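Local coordinates for epimerase domain-containing protein (Bacillus cereus HuA2-4, PDB 6ZLK) that probably interconverts UDP-glucuronic acid and UDP-galacturonic acid by NAD-dependent epimerisation at the sugar C4 carbon, at residues I124-V129 against V151-G156; V172-F177 against I240-K245; K233-E238 against T289-S294. All coordinates share one frame; numbering follows the deposited sequence.

Contact 1: I124-V129 against V151-G156; sequences ISTSSV and VTKLSG. With UGA (uridine-5'-diphosphate-glucuronic acid), chain F.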
# COMPACT_ATOMS: atom_id res chain seq x y z
N ILE A 124 -11.37 9.69 0.35
CA ILE A 124 -11.47 9.76 -1.10
C ILE A 124 -10.31 9.01 -1.74
O ILE A 124 -9.15 9.28 -1.42
CB ILE A 124 -11.57 11.22 -1.57
CG1 ILE A 124 -13.02 11.71 -1.49
CG2 ILE A 124 -11.04 11.30 -2.98
CD1 ILE A 124 -13.71 11.47 -0.24
N SER A 125 -10.65 8.00 -2.51
CA SER A 125 -9.69 7.19 -3.26
C SER A 125 -9.94 7.33 -4.77
O SER A 125 -10.66 8.26 -5.22
CB SER A 125 -9.74 5.77 -2.75
OG SER A 125 -8.71 5.01 -3.35
N THR A 126 -9.41 6.41 -5.56
CA THR A 126 -9.27 6.58 -7.01
C THR A 126 -9.56 5.28 -7.73
O THR A 126 -9.16 4.16 -7.21
CB THR A 126 -7.86 7.11 -7.30
OG1 THR A 126 -7.73 7.14 -8.72
CG2 THR A 126 -6.78 6.22 -6.74
N SER A 127 -10.10 5.40 -8.94
CA SER A 127 -10.16 4.30 -9.92
C SER A 127 -8.75 3.75 -10.18
O SER A 127 -8.68 2.61 -10.68
CB SER A 127 -10.80 4.71 -11.20
OG SER A 127 -10.04 5.71 -11.82
N SER A 128 -7.69 4.52 -9.93
CA SER A 128 -6.31 4.04 -10.18
C SER A 128 -5.97 2.83 -9.34
O SER A 128 -4.96 2.20 -9.66
CB SER A 128 -5.33 5.13 -9.97
OG SER A 128 -5.51 6.11 -10.98
N VAL A 129 -6.74 2.50 -8.32
CA VAL A 129 -6.41 1.29 -7.51
C VAL A 129 -6.71 0.04 -8.33
O VAL A 129 -6.11 -1.01 -8.01
CB VAL A 129 -7.14 1.24 -6.16
CG1 VAL A 129 -6.86 2.47 -5.29
CG2 VAL A 129 -8.62 0.95 -6.30
N VAL A 151 -0.81 2.57 -6.18
CA VAL A 151 -0.38 1.77 -5.02
C VAL A 151 -0.58 2.60 -3.74
O VAL A 151 -1.07 2.07 -2.72
CB VAL A 151 1.07 1.31 -5.16
CG1 VAL A 151 1.46 0.60 -3.88
CG2 VAL A 151 1.24 0.42 -6.38
N THR A 152 -0.09 3.82 -3.69
CA THR A 152 -0.17 4.61 -2.46
C THR A 152 -1.62 4.91 -2.06
O THR A 152 -1.91 4.94 -0.85
CB THR A 152 0.62 5.92 -2.56
OG1 THR A 152 0.04 6.81 -3.52
CG2 THR A 152 2.08 5.66 -2.86
N LYS A 153 -2.51 5.11 -3.02
CA LYS A 153 -3.94 5.36 -2.74
C LYS A 153 -4.56 4.06 -2.19
O LYS A 153 -5.33 4.14 -1.21
CB LYS A 153 -4.62 5.89 -4.00
CG LYS A 153 -4.14 7.30 -4.38
CD LYS A 153 -4.49 8.38 -3.44
CE LYS A 153 -6.00 8.52 -3.28
NZ LYS A 153 -6.44 9.71 -2.50
N LEU A 154 -4.19 2.93 -2.78
CA LEU A 154 -4.71 1.65 -2.27
C LEU A 154 -4.21 1.44 -0.83
O LEU A 154 -4.99 0.98 -0.01
CB LEU A 154 -4.33 0.51 -3.20
CG LEU A 154 -4.86 -0.86 -2.78
CD1 LEU A 154 -6.36 -0.87 -2.59
CD2 LEU A 154 -4.40 -1.90 -3.81
N SER A 155 -2.96 1.76 -0.52
CA SER A 155 -2.46 1.64 0.88
C SER A 155 -3.28 2.54 1.82
O SER A 155 -3.62 2.16 2.95
CB SER A 155 -1.03 1.97 1.01
OG SER A 155 -0.29 1.10 0.17
N GLY A 156 -3.70 3.71 1.34
CA GLY A 156 -4.58 4.57 2.15
C GLY A 156 -5.91 3.91 2.44
O GLY A 156 -6.35 3.96 3.58
C1' UGA F . -7.24 11.29 -13.07
C2' UGA F . -6.57 12.11 -11.98
O2' UGA F . -5.43 12.74 -12.56
C3' UGA F . -6.14 11.27 -10.80
O3' UGA F . -5.77 12.17 -9.76
C4' UGA F . -7.23 10.33 -10.33
O4' UGA F . -6.69 9.45 -9.34
C5' UGA F . -7.78 9.52 -11.52
O5' UGA F . -8.22 10.42 -12.54
C6' UGA F . -8.94 8.56 -11.22
O'P UGA F . -8.97 7.94 -10.18
O'Q UGA F . -9.79 8.38 -12.05
PB UGA F . -6.42 10.16 -15.30
O1B UGA F . -7.55 9.25 -15.54
O2B UGA F . -5.04 9.81 -15.72
O3B UGA F . -6.21 10.62 -13.78
O3A UGA F . -6.86 11.57 -15.91
PA UGA F . -6.30 12.59 -17.01
O1A UGA F . -5.04 13.14 -16.51
O2A UGA F . -7.42 13.48 -17.34
O5D UGA F . -5.97 11.62 -18.25
C5D UGA F . -6.97 10.89 -18.95
C4D UGA F . -6.34 10.34 -20.19
O4D UGA F . -5.80 11.40 -21.01
C3D UGA F . -5.18 9.36 -19.95
O3D UGA F . -5.50 8.21 -20.74
C2D UGA F . -3.94 10.10 -20.45
O2D UGA F . -3.12 9.23 -21.22
C1D UGA F . -4.50 11.08 -21.47
N1 UGA F . -3.74 12.33 -21.61
C6 UGA F . -3.47 13.12 -20.53
C2 UGA F . -3.45 12.73 -22.91
O2 UGA F . -3.67 12.03 -23.89
N3 UGA F . -2.89 13.96 -23.00
C4 UGA F . -2.58 14.81 -21.97
O4 UGA F . -2.03 15.88 -22.24
C5 UGA F . -2.89 14.32 -20.65

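Contact 2: V172-F177 against I240-K245; sequences VILRYF and INIGGK. With NAD (nicotinamide-adenine-dinucleotide), chain E.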
# COMPACT_ATOMS: atom_id res chain seq x y z
N VAL A 172 -15.71 5.41 5.36
CA VAL A 172 -16.41 5.19 4.09
C VAL A 172 -15.37 5.53 3.02
O VAL A 172 -14.70 6.57 3.18
CB VAL A 172 -17.61 6.14 3.93
CG1 VAL A 172 -18.24 5.92 2.58
CG2 VAL A 172 -18.64 5.98 5.08
N ILE A 173 -15.24 4.69 2.02
CA ILE A 173 -14.27 4.96 0.92
C ILE A 173 -15.00 5.26 -0.37
O ILE A 173 -15.83 4.48 -0.80
CB ILE A 173 -13.26 3.81 0.77
CG1 ILE A 173 -12.37 3.64 2.01
CG2 ILE A 173 -12.47 3.99 -0.52
CD1 ILE A 173 -11.69 2.30 2.11
N LEU A 174 -14.73 6.40 -0.98
CA LEU A 174 -15.28 6.76 -2.30
C LEU A 174 -14.14 6.65 -3.31
O LEU A 174 -13.12 7.28 -3.13
CB LEU A 174 -15.90 8.17 -2.30
CG LEU A 174 -16.90 8.47 -1.21
CD1 LEU A 174 -17.43 9.91 -1.36
CD2 LEU A 174 -18.04 7.45 -1.28
N ARG A 175 -14.32 5.84 -4.33
CA ARG A 175 -13.37 5.77 -5.46
C ARG A 175 -13.89 6.62 -6.61
O ARG A 175 -14.82 6.21 -7.35
CB ARG A 175 -13.18 4.33 -5.95
CG ARG A 175 -12.45 3.48 -4.94
CD ARG A 175 -12.43 2.04 -5.39
NE ARG A 175 -11.60 1.27 -4.48
CZ ARG A 175 -11.55 -0.06 -4.45
NH1 ARG A 175 -12.28 -0.79 -5.26
NH2 ARG A 175 -10.78 -0.69 -3.58
N TYR A 176 -13.31 7.79 -6.77
CA TYR A 176 -13.62 8.65 -7.94
C TYR A 176 -12.98 8.13 -9.23
O TYR A 176 -11.86 7.65 -9.24
CB TYR A 176 -13.04 10.03 -7.67
CG TYR A 176 -13.65 10.86 -6.56
CD1 TYR A 176 -14.84 10.57 -5.90
CD2 TYR A 176 -12.95 11.97 -6.12
CE1 TYR A 176 -15.35 11.39 -4.92
CE2 TYR A 176 -13.42 12.77 -5.10
CZ TYR A 176 -14.65 12.52 -4.52
OH TYR A 176 -15.12 13.35 -3.53
N PHE A 177 -13.69 8.32 -10.33
CA PHE A 177 -13.22 8.11 -11.71
C PHE A 177 -13.09 9.45 -12.44
O PHE A 177 -14.08 10.24 -12.63
CB PHE A 177 -14.18 7.20 -12.45
CG PHE A 177 -14.20 5.76 -11.97
CD1 PHE A 177 -14.53 5.41 -10.67
CD2 PHE A 177 -13.82 4.78 -12.86
CE1 PHE A 177 -14.46 4.08 -10.29
CE2 PHE A 177 -13.78 3.44 -12.48
CZ PHE A 177 -14.08 3.09 -11.18
N ILE A 240 -17.24 2.58 -2.35
CA ILE A 240 -18.28 3.01 -3.31
C ILE A 240 -17.61 3.71 -4.49
O ILE A 240 -16.98 4.77 -4.24
CB ILE A 240 -19.32 3.94 -2.63
CG1 ILE A 240 -19.88 3.32 -1.34
CG2 ILE A 240 -20.38 4.30 -3.65
CD1 ILE A 240 -20.89 4.21 -0.60
N ASN A 241 -17.75 3.17 -5.68
CA ASN A 241 -17.34 3.87 -6.94
C ASN A 241 -18.26 5.08 -7.19
O ASN A 241 -19.52 4.99 -7.10
CB ASN A 241 -17.46 3.00 -8.16
CG ASN A 241 -16.52 1.82 -8.15
OD1 ASN A 241 -15.44 1.88 -7.60
ND2 ASN A 241 -16.94 0.74 -8.80
N ILE A 242 -17.66 6.21 -7.55
CA ILE A 242 -18.37 7.43 -8.01
C ILE A 242 -17.86 7.71 -9.43
O ILE A 242 -16.69 8.11 -9.57
CB ILE A 242 -18.09 8.62 -7.07
CG1 ILE A 242 -18.48 8.30 -5.61
CG2 ILE A 242 -18.77 9.89 -7.57
CD1 ILE A 242 -19.94 8.03 -5.43
N GLY A 243 -18.68 7.41 -10.44
CA GLY A 243 -18.35 7.53 -11.85
C GLY A 243 -19.34 8.38 -12.59
O GLY A 243 -20.30 8.89 -11.99
N GLY A 244 -19.05 8.55 -13.87
CA GLY A 244 -19.70 9.59 -14.64
C GLY A 244 -20.86 9.09 -15.44
O GLY A 244 -21.16 7.86 -15.49
N LYS A 245 -21.48 10.03 -16.13
CA LYS A 245 -22.66 9.71 -16.97
C LYS A 245 -22.26 8.95 -18.24
O LYS A 245 -23.01 8.09 -18.70
CB LYS A 245 -23.41 11.00 -17.29
CG LYS A 245 -24.75 10.70 -17.92
CD LYS A 245 -25.46 11.94 -18.28
CE LYS A 245 -26.86 11.66 -18.77
NZ LYS A 245 -27.49 12.99 -18.98
PA NAD E . -5.54 18.54 -5.82
O1A NAD E . -4.08 18.34 -5.95
O2A NAD E . -6.21 19.64 -6.59
O5B NAD E . -6.03 18.62 -4.32
C5B NAD E . -5.39 17.93 -3.23
C4B NAD E . -4.95 18.94 -2.20
O4B NAD E . -4.31 18.23 -1.11
C3B NAD E . -3.94 19.97 -2.69
O3B NAD E . -4.48 21.28 -2.79
C2B NAD E . -2.75 19.80 -1.74
O2B NAD E . -2.09 21.00 -1.37
C1B NAD E . -3.41 19.14 -0.52
N9A NAD E . -2.50 18.34 0.29
C8A NAD E . -1.69 17.31 -0.12
N7A NAD E . -0.98 16.79 0.84
C5A NAD E . -1.29 17.59 1.94
C6A NAD E . -0.85 17.60 3.27
N6A NAD E . 0.12 16.79 3.75
N1A NAD E . -1.41 18.49 4.12
C2A NAD E . -2.35 19.34 3.64
N3A NAD E . -2.81 19.46 2.39
C4A NAD E . -2.26 18.54 1.60
O3 NAD E . -6.15 17.14 -6.30
PN NAD E . -7.70 16.76 -6.67
O1N NAD E . -7.74 16.51 -8.10
O2N NAD E . -8.57 17.72 -6.02
O5D NAD E . -7.83 15.38 -5.90
C5D NAD E . -8.44 15.37 -4.67
C4D NAD E . -8.52 13.94 -4.22
O4D NAD E . -9.32 13.18 -5.14
C3D NAD E . -7.17 13.22 -4.10
O3D NAD E . -7.18 12.37 -2.94
C2D NAD E . -7.13 12.33 -5.34
O2D NAD E . -6.23 11.23 -5.17
C1D NAD E . -8.61 12.03 -5.48
N1N NAD E . -9.03 11.76 -6.85
C2N NAD E . -9.05 12.74 -7.79
C3N NAD E . -9.44 12.45 -9.05
C7N NAD E . -9.40 13.48 -10.13
O7N NAD E . -9.79 13.11 -11.22
N7N NAD E . -9.01 14.73 -9.84
C4N NAD E . -9.93 11.17 -9.35
C5N NAD E . -9.77 10.15 -8.42
C6N NAD E . -9.37 10.47 -7.16

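Contact 3: K233-E238 against T289-S294; sequences KNIIGE and TLLQYS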
# COMPACT_ATOMS: atom_id res chain seq x y z
N LYS A 233 -28.87 5.53 4.67
CA LYS A 233 -28.39 4.13 4.69
C LYS A 233 -27.15 4.05 5.57
O LYS A 233 -26.42 5.04 5.66
CB LYS A 233 -28.15 3.64 3.27
CG LYS A 233 -29.40 3.50 2.42
CD LYS A 233 -29.49 2.16 1.72
CE LYS A 233 -30.87 1.81 1.23
NZ LYS A 233 -31.66 3.03 0.92
N ASN A 234 -26.93 2.92 6.25
CA ASN A 234 -25.67 2.66 6.97
C ASN A 234 -24.64 2.25 5.91
O ASN A 234 -24.77 1.16 5.35
CB ASN A 234 -25.78 1.64 8.11
CG ASN A 234 -24.54 1.71 8.99
OD1 ASN A 234 -23.43 1.70 8.49
ND2 ASN A 234 -24.71 1.82 10.29
N ILE A 235 -23.64 3.10 5.68
CA ILE A 235 -22.60 2.87 4.65
C ILE A 235 -21.21 2.71 5.28
O ILE A 235 -20.21 2.64 4.55
CB ILE A 235 -22.63 3.99 3.59
CG1 ILE A 235 -22.26 5.35 4.17
CG2 ILE A 235 -23.98 4.02 2.91
CD1 ILE A 235 -22.05 6.42 3.12
N ILE A 236 -21.15 2.57 6.58
CA ILE A 236 -19.83 2.47 7.26
C ILE A 236 -19.16 1.18 6.80
O ILE A 236 -19.83 0.11 6.73
CB ILE A 236 -19.96 2.54 8.79
CG1 ILE A 236 -20.68 3.80 9.28
CG2 ILE A 236 -18.58 2.38 9.37
CD1 ILE A 236 -20.21 5.10 8.70
N GLY A 237 -17.88 1.28 6.47
CA GLY A 237 -17.01 0.19 6.02
C GLY A 237 -17.10 -0.05 4.52
O GLY A 237 -16.33 -0.89 4.05
N GLU A 238 -17.98 0.64 3.79
CA GLU A 238 -18.27 0.38 2.37
C GLU A 238 -17.27 1.12 1.46
O GLU A 238 -16.82 2.26 1.83
CB GLU A 238 -19.66 0.84 1.94
CG GLU A 238 -20.80 0.00 2.52
CD GLU A 238 -20.68 -1.50 2.31
OE1 GLU A 238 -20.17 -1.94 1.27
OE2 GLU A 238 -21.10 -2.25 3.22
N THR A 289 -27.66 2.35 -5.03
CA THR A 289 -28.32 1.69 -3.88
C THR A 289 -28.10 2.50 -2.61
O THR A 289 -29.08 2.80 -1.93
CB THR A 289 -27.82 0.27 -3.67
OG1 THR A 289 -28.01 -0.49 -4.86
CG2 THR A 289 -28.51 -0.40 -2.49
N LEU A 290 -26.86 2.84 -2.29
CA LEU A 290 -26.53 3.40 -0.96
C LEU A 290 -26.68 4.91 -0.89
O LEU A 290 -26.97 5.35 0.23
CB LEU A 290 -25.12 3.00 -0.58
CG LEU A 290 -24.88 1.51 -0.47
CD1 LEU A 290 -23.44 1.25 -0.16
CD2 LEU A 290 -25.74 0.87 0.60
N LEU A 291 -26.50 5.61 -2.02
CA LEU A 291 -26.43 7.09 -2.02
C LEU A 291 -27.52 7.69 -2.88
O LEU A 291 -27.59 8.91 -2.91
CB LEU A 291 -25.08 7.57 -2.52
CG LEU A 291 -23.86 6.94 -1.87
CD1 LEU A 291 -22.62 7.52 -2.51
CD2 LEU A 291 -23.86 7.14 -0.35
N GLN A 292 -28.33 6.89 -3.58
CA GLN A 292 -29.25 7.41 -4.61
C GLN A 292 -28.44 8.25 -5.60
O GLN A 292 -28.96 9.19 -6.18
CB GLN A 292 -30.43 8.14 -3.97
CG GLN A 292 -31.33 7.21 -3.17
CD GLN A 292 -32.56 7.98 -2.77
OE1 GLN A 292 -32.55 8.71 -1.78
NE2 GLN A 292 -33.61 7.88 -3.58
N TYR A 293 -27.21 7.84 -5.87
CA TYR A 293 -26.34 8.52 -6.86
C TYR A 293 -26.82 8.22 -8.26
O TYR A 293 -27.01 7.07 -8.67
CB TYR A 293 -24.90 8.08 -6.66
CG TYR A 293 -23.95 8.74 -7.61
CD1 TYR A 293 -23.75 10.11 -7.54
CD2 TYR A 293 -23.24 8.00 -8.55
CE1 TYR A 293 -22.92 10.74 -8.45
CE2 TYR A 293 -22.38 8.63 -9.44
CZ TYR A 293 -22.18 9.98 -9.33
OH TYR A 293 -21.31 10.60 -10.19
N SER A 294 -26.89 9.25 -9.07
CA SER A 294 -27.14 9.09 -10.51
C SER A 294 -26.50 10.27 -11.20
O SER A 294 -26.92 11.40 -10.96
CB SER A 294 -28.64 8.99 -10.76
OG SER A 294 -28.91 9.06 -12.15

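Contact 1: I124-V129 against V151-G156
Ser125 and Lys153 lie where the end of strand 120-126 comes up to helix 148-167; the axes of the short segments 124-126 and 151-156 approach to 8.1 Å and run at 141° to each other. Lys153 carries most of the contact. Its chain is bent at chi2 (-66°) and again at chi3, which swings the ammonium group back over the strand. There NZ donates to Ile124 O at 2.9 Å. The nitrogen lies 24° out of the plane of that carbonyl. CE passes 3.9 Å from Ser125 CA. NZ is also hydrogen-bonded to O3D of the NAD ribose, so a strand carbonyl and the cofactor both hold it.

The root of the lysine is held by carbon contacts. Thr126 CG2 meets Lys153 CB at 3.5 Å, with the two side chains at about a right angle. This splits the threonine in two: the methyl packs on the lysine, while OG1 faces the substrate. Lys153 ends a Tyr149-x-x-x-Lys153 sequence, the signature of the short-chain dehydrogenase/reductase superfamily. Tyr149 OH is hydrogen-bonded to UDP-glucuronic acid and to NAD.

Beyond Thr126 the chain enters a 3-10 turn. Ser128 N donates to Thr126 OG1 at 2.9 Å, a nearly straight bond that makes an ST turn. OG1 lies 2.6 Å from O4' of UDP-glucuronic acid and also meets O4' of the alternative sugar nucleotide. The two probably share the site, so this geometry is to be read with caution. Ser127 OG stands 2.7 Å from the carboxylate oxygen O'Q. Further along, Val129 CG1 sits 3.8 Å from Leu154 CB. Ser125 OG turns to Glu157, one helical turn beyond Lys153. Leu154 also packs on His158 of the second subunit.

Contact 2: V172-F177 against I240-K245
Val172 makes a loose start, with CG1 4.5 Å from Ile240 CD1. The Ile173 carbonyl accepts from Ile240 N, the first of four backbone bonds between these parallel segments. Leu174 lies beside Ile240, both side chains pointing the same way, and brings CD2 to 4.0 Å from Ile240 CB. Its CB also meets Ile242 CG1.

Arg175 bonds on both sides of its pair Asn241. Its N donates to Ile240 O, and its O accepts from Ile242 N at 2.8 Å in a nearly straight bond (176°). The arginine chain runs out extended, away from the partner strand. CB and CD each stay 3.7 Å from Asn241 OD1, while the guanidinium forms a salt bridge with Glu157 and a bond to Tyr130 OH. The same hydroxyl is bonded to Asn241 OD1.

Tyr176 returns to the face of Leu174, Ile240 and Ile242. The edge of its ring meets Ile242, with CD1 4.0 Å from CB. Its CB is 3.4 Å from C5N of the nicotinamide, and its OH is bonded to Thr225. Phe177 N closes the ladder on Ile242 O. The phenyl edge then points CE1 at Asn241 OD1, 3.6 Å away and in the ring plane, with ring and amide planes 78° apart.

Such pairing is that of the parallel sheet of a Rossmann-type fold. The backbone bonds set the register and so contribute to placing Tyr176 beside the nicotinamide. Buried Arg175 and Asn241 have their polar ends satisfied, and the salt bridge to Glu157 probably offsets the arginine charge.

Contact 3: K233-E238 against T289-S294
Ile235 and Leu290 slide past each other in opposite directions, and this pair is the middle of the contact. The branch methyl CG2 of Ile235 does the touching, 3.8 Å from Leu290 CB. CG1 sits between the backbone N and the carbonyl carbon (chi1 65°), which sends the longer branch to another neighbour. Its CD1 reaches Leu291 CD2 at 4.0 Å, the two side chains crossing at about a right angle. Leu291 starts out away from the loop, and only its end comes back to meet the isoleucine.

Leu290 is also crossed from two other directions. Glu238 lies across it, with CG 4.0 Å from Leu290 CD1. Lys233 lies across the other methyl, with CD 4.1 Å from Leu290 CD2. The glutamate uses its carbon chain here, for its carboxylate makes a salt bridge with Lys286 of helix 285-291.

The loop 233-238 ends the beta-alpha-beta crossover from strand 212-217 through helix 218-230 to strand 239-242; both strands pair in parallel with strand 171-180. Asn234 OD1 accepts from Ile236 N at 3.1 Å, an Asx turn. A type II turn from Ile235 to Glu238 follows, closed by Glu238 N on Ile235 O, with Gly237 at positive phi.

Opposite lies the last turn of helix 285-291, after which Gln292 takes positive phi. Lys233 runs over the carbonyls of this end. CB is 3.7 Å from Leu290 O, and CD is 3.7 Å from Thr289 O. Leu290 O is hydrogen-bonded to Thr231 OG1, which also takes the backbone N of Lys233.

In the fold
Strand 171-180 joins the three contacts. Contact 1 borders it through strand 120-126: Ser125 N probably bonds Leu174 O at 2.6 Å, and Ser127 N probably bonds Tyr176 O. The centres of contacts 1 and 2 lie 12 Å apart, and both reach the NAD and UDP-sugar pockets. Contact 3 lies about 11 Å from contact 2, centre to centre, and touches it by packing and through two probable hydrogen bonds: Ile173 N lies 2.9 Å from Glu238 O, and Tyr293 OH 2.7 Å from Gly243 O. Contacts 1 and 3 are about 19 Å apart between centres and do not touch. Contact 3 lies on the side of the sheet that carries Ile240 and Ile242, where Leu290 and Leu291 pack.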